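Local coordinates for SusD homolog (Bacteroides thetaiotaomicron, PDB 3SGH), which probably binds glycans at the cell surface and, as in other SusD-family lipoproteins, is thought to pass them to a SusC-like transporter, at residues Leu457-Ser462 / Gly481-Gly486; Gly284-Ser289 / Pro439-Met444. All coordinates share one frame; numbering follows the deposited sequence.

Interaction 1: residues Leu457-Ser462 / Gly481-Gly486; sequences LRFTRS and GKDSNG
R458 reaches across to the 481-486 loop and lays its guanidinium beside the amide of N485, while D483 crosses the arginine chain at about a right angle. The NE of R458 donates to OD1 of N485 at 2.9 Å, from above the carbonyl plane and with a bent N-H...O angle of 134°. Water 1 joins NH2 of R458 to ND2 of N485, and water 2 links NH1 to OD2 of D483. With CG anti to its backbone N (chi1 -177°), D483 presents the syn lone pair of OD1 to the backbone N of F459, 3.1 Å away and nearly straight. The carboxylate lies oblique to the F459 ring, the planes 38° apart, with CG of D483 3.6 Å from CD2 of F459. OD1 also takes a salt bridge from R456, and OD2 a bond with Y464 besides water 2, which should limit its rotation. An alanine in place of R458 would probably leave OD1 of N485 without this donor and both waters without their arginine anchor. F459 packs on helix 468-477. The contact thus ties the loop after that helix, shaped by an inverse gamma turn centred on D483 and an ST turn at S484, whose OG also bonds D447, to the lead into helix 461-466, N-capped by T460.

Interaction 2: residues Gly284-Ser289 / Pro439-Met444; sequences GVRSGS and PATESM
G288 and A440 bring the two backbones within 4.2 Å, CA to CA, where two irregular loops meet without forming a strand pair. G288 has positive phi (73°), and a side chain there would run into CB of A440, so the glycine allows both the backbone conformation and the close approach. Its carbonyl takes the backbone N of T441 at 2.9 Å, with the donor in the carbonyl plane. The hydroxyl of T441 joins at the same oxygen: OG1 donates to O of G288 at 2.7 Å, from a position tilted 28° out of that plane. A chi1 of 57° sets OG1 between the backbone N and the carbonyl carbon of its own residue, and the two donors of T441 together grip one acceptor.

R286 binds two residues earlier in the partner loop, at P439. Its chain bends at chi2, which places CD. NH2 of R286 meets O of P439 at 2.8 Å, almost straight and within the guanidinium plane, while NE makes only a weak second bond to that oxygen. Over one face of the guanidinium lies the methyl of T441, with CG2 3.5 Å from NH1, displaced toward the rim. T441 therefore serves both halves of the contact, its hydroxyl on the glycine and its methyl on the arginine. Water 3 sits at the guanidinium edge, accepting from NE, and lies close to the carbonyl oxygens of S287 and P439. Outside the pair, Y66 holds the backbone N of A440. Because R286 bonds O of P439 through NH2 and O of N385 through NH1, the loop between helix 267-270 and strand 314-317 is held to the loop between helices 424-432 and 461-466, in the largely helical SusD-like fold.

How the interactions relate
In interactions 1 and 2 alike an arginine donates across the contact, beside a second bond that involves the backbone, at two places about 22 Å apart between centres and not in touch. Both are largely buried, yet each lies about 20 Å from the centre of the chain, toward the periphery of the fold. Interaction 1 is local, closing a short helical excursion, whereas interaction 2 joins loops 150 residues apart. Their chemistry also differs: in 457-462 / 481-486 side-chain acceptors, an amide and a carboxylate, do the holding beside an aromatic ring, while in 284-289 / 439-444 the acceptors are backbone carbonyls. Y66 connects the two: its O takes ND2 of N485 and its OH takes N of A440.

Interaction 1: residues Leu457-Ser462 / Gly481-Gly486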
# COMPACT_ATOMS: atom_id res chain seq x y z
N LEU A 457 -6.82 -10.08 -6.21
CA LEU A 457 -6.18 -10.80 -7.29
C LEU A 457 -6.49 -12.30 -7.12
O LEU A 457 -6.79 -12.74 -6.02
CB LEU A 457 -4.66 -10.55 -7.28
CG LEU A 457 -4.19 -9.29 -8.00
CD1 LEU A 457 -4.94 -8.03 -7.58
CD2 LEU A 457 -2.67 -9.13 -7.80
N ARG A 458 -6.39 -13.06 -8.20
CA ARG A 458 -6.68 -14.47 -8.21
C ARG A 458 -5.41 -15.27 -7.95
O ARG A 458 -4.29 -14.75 -8.07
CB ARG A 458 -7.27 -14.87 -9.57
CG ARG A 458 -8.66 -14.32 -9.81
CD ARG A 458 -9.22 -14.70 -11.20
NE ARG A 458 -8.49 -13.95 -12.24
CZ ARG A 458 -7.51 -14.43 -12.99
NH1 ARG A 458 -7.11 -15.69 -12.88
NH2 ARG A 458 -6.89 -13.65 -13.87
N PHE A 459 -5.62 -16.54 -7.60
CA PHE A 459 -4.56 -17.53 -7.46
C PHE A 459 -3.87 -17.69 -8.85
O PHE A 459 -4.48 -17.47 -9.91
CB PHE A 459 -5.14 -18.86 -6.96
CG PHE A 459 -5.83 -18.77 -5.59
CD1 PHE A 459 -5.32 -17.98 -4.59
CD2 PHE A 459 -6.95 -19.54 -5.34
CE1 PHE A 459 -5.91 -17.97 -3.32
CE2 PHE A 459 -7.55 -19.54 -4.09
CZ PHE A 459 -7.05 -18.76 -3.09
N THR A 460 -2.60 -18.07 -8.84
CA THR A 460 -1.81 -18.08 -10.06
C THR A 460 -1.88 -19.37 -10.87
O THR A 460 -2.15 -20.46 -10.34
CB THR A 460 -0.33 -17.86 -9.75
OG1 THR A 460 0.16 -19.01 -9.04
CG2 THR A 460 -0.12 -16.54 -8.94
N ARG A 461 -1.60 -19.24 -12.17
CA ARG A 461 -1.59 -20.41 -13.04
C ARG A 461 -0.53 -21.38 -12.57
O ARG A 461 -0.76 -22.60 -12.63
CB ARG A 461 -1.39 -20.06 -14.54
CG ARG A 461 -1.32 -21.38 -15.41
CD ARG A 461 -1.46 -21.21 -16.94
NE ARG A 461 -2.84 -20.87 -17.25
CZ ARG A 461 -3.69 -21.59 -17.98
NH1 ARG A 461 -3.36 -22.76 -18.57
NH2 ARG A 461 -4.92 -21.11 -18.12
N SER A 462 0.62 -20.88 -12.11
CA SER A 462 1.70 -21.80 -11.70
C SER A 462 1.27 -22.67 -10.51
O SER A 462 1.68 -23.83 -10.37
CB SER A 462 3.02 -21.04 -11.45
OG SER A 462 2.95 -20.34 -10.21
N GLY A 481 -16.30 -18.99 -2.09
CA GLY A 481 -15.87 -20.22 -2.77
C GLY A 481 -15.50 -20.15 -4.25
O GLY A 481 -15.45 -21.16 -4.95
N LYS A 482 -15.19 -18.95 -4.74
CA LYS A 482 -14.87 -18.75 -6.14
C LYS A 482 -13.58 -17.94 -6.28
O LYS A 482 -13.46 -16.86 -5.70
CB LYS A 482 -16.00 -17.97 -6.80
CG LYS A 482 -16.06 -18.19 -8.29
CD LYS A 482 -17.01 -17.24 -9.04
CE LYS A 482 -16.77 -17.37 -10.55
NZ LYS A 482 -17.63 -16.40 -11.25
N ASP A 483 -12.65 -18.43 -7.10
CA ASP A 483 -11.39 -17.71 -7.33
C ASP A 483 -11.60 -16.67 -8.43
O ASP A 483 -11.25 -16.86 -9.59
CB ASP A 483 -10.28 -18.72 -7.72
CG ASP A 483 -8.90 -18.07 -7.92
OD1 ASP A 483 -8.66 -16.96 -7.37
OD2 ASP A 483 -8.05 -18.70 -8.63
N SER A 484 -12.20 -15.56 -8.03
CA SER A 484 -12.61 -14.46 -8.88
C SER A 484 -11.98 -13.14 -8.48
O SER A 484 -11.76 -12.90 -7.27
CB SER A 484 -14.14 -14.30 -8.73
OG SER A 484 -14.62 -13.17 -9.41
N ASN A 485 -11.80 -12.26 -9.46
CA ASN A 485 -11.41 -10.86 -9.19
C ASN A 485 -12.43 -10.13 -8.31
O ASN A 485 -12.11 -9.15 -7.65
CB ASN A 485 -11.33 -10.06 -10.50
CG ASN A 485 -10.17 -10.47 -11.39
OD1 ASN A 485 -9.39 -11.40 -11.07
ND2 ASN A 485 -10.05 -9.79 -12.53
N GLY A 486 -13.68 -10.58 -8.33
CA GLY A 486 -14.76 -9.89 -7.62
C GLY A 486 -15.12 -10.47 -6.24
O GLY A 486 -16.04 -9.96 -5.56
O HOH W 1 -8.40 -11.14 -14.62
O HOH W 2 -7.70 -18.04 -11.28

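Interaction 2: residues Gly284-Ser289 / Pro439-Met444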
# COMPACT_ATOMS: atom_id res chain seq x y z
N GLY A 284 -4.29 14.81 -13.47
CA GLY A 284 -4.05 13.36 -13.49
C GLY A 284 -4.72 12.66 -14.66
O GLY A 284 -5.51 13.27 -15.40
N VAL A 285 -4.41 11.37 -14.79
CA VAL A 285 -4.97 10.48 -15.81
C VAL A 285 -6.05 9.62 -15.22
O VAL A 285 -5.86 9.01 -14.17
CB VAL A 285 -3.86 9.60 -16.46
CG1 VAL A 285 -4.49 8.69 -17.59
CG2 VAL A 285 -2.74 10.48 -16.98
N ARG A 286 -7.22 9.55 -15.88
CA ARG A 286 -8.27 8.67 -15.42
C ARG A 286 -7.85 7.21 -15.65
O ARG A 286 -7.59 6.80 -16.79
CB ARG A 286 -9.58 8.99 -16.15
CG ARG A 286 -10.77 8.16 -15.70
CD ARG A 286 -11.33 8.63 -14.33
NE ARG A 286 -12.40 7.72 -13.92
CZ ARG A 286 -13.66 7.74 -14.35
NH1 ARG A 286 -14.10 8.69 -15.12
NH2 ARG A 286 -14.50 6.77 -13.96
N SER A 287 -7.84 6.43 -14.58
CA SER A 287 -7.49 5.01 -14.63
C SER A 287 -8.75 4.33 -15.15
O SER A 287 -9.86 4.66 -14.70
CB SER A 287 -7.11 4.50 -13.25
OG SER A 287 -6.73 3.15 -13.33
N GLY A 288 -8.61 3.45 -16.13
CA GLY A 288 -9.78 2.84 -16.70
C GLY A 288 -10.55 3.85 -17.57
O GLY A 288 -11.77 4.00 -17.44
N SER A 289 -9.83 4.54 -18.43
CA SER A 289 -10.39 5.65 -19.23
C SER A 289 -11.42 5.19 -20.25
O SER A 289 -11.48 4.01 -20.61
CB SER A 289 -9.21 6.38 -19.89
OG SER A 289 -8.31 5.46 -20.47
N PRO A 439 -13.57 4.78 -9.64
CA PRO A 439 -13.55 3.48 -10.35
C PRO A 439 -13.25 3.68 -11.82
O PRO A 439 -13.25 4.82 -12.31
CB PRO A 439 -14.99 3.00 -10.21
CG PRO A 439 -15.79 4.27 -10.25
CD PRO A 439 -14.96 5.26 -9.42
N ALA A 440 -13.02 2.59 -12.53
CA ALA A 440 -12.94 2.58 -13.97
C ALA A 440 -14.23 3.17 -14.56
O ALA A 440 -15.31 3.09 -13.94
CB ALA A 440 -12.74 1.13 -14.45
N THR A 441 -14.13 3.70 -15.78
CA THR A 441 -15.31 4.10 -16.53
C THR A 441 -16.24 2.89 -16.79
O THR A 441 -17.47 3.05 -16.91
CB THR A 441 -14.97 4.81 -17.86
OG1 THR A 441 -14.14 3.94 -18.67
CG2 THR A 441 -14.29 6.17 -17.58
N GLU A 442 -15.68 1.70 -16.91
CA GLU A 442 -16.49 0.49 -17.07
C GLU A 442 -15.70 -0.69 -16.54
O GLU A 442 -14.48 -0.67 -16.54
CB GLU A 442 -16.85 0.25 -18.53
CG GLU A 442 -15.69 -0.20 -19.38
CD GLU A 442 -16.04 -0.31 -20.87
OE1 GLU A 442 -16.28 -1.43 -21.37
OE2 GLU A 442 -16.09 0.74 -21.53
N SER A 443 -16.42 -1.74 -16.15
CA SER A 443 -15.82 -3.00 -15.83
C SER A 443 -15.86 -3.90 -17.05
O SER A 443 -16.89 -4.06 -17.69
CB SER A 443 -16.53 -3.68 -14.66
OG SER A 443 -16.05 -5.01 -14.49
N MSE A 444 -14.73 -4.55 -17.29
CA MSE A 444 -14.59 -5.57 -18.34
C MSE A 444 -14.64 -7.01 -17.77
O MSE A 444 -14.32 -8.01 -18.48
CB MSE A 444 -13.30 -5.33 -19.11
CG MSE A 444 -13.24 -4.06 -19.91
SE MSE A 444 -14.37 -4.25 -21.48
CE MSE A 444 -13.23 -5.40 -22.49
O HOH W 3 -10.61 5.85 -12.38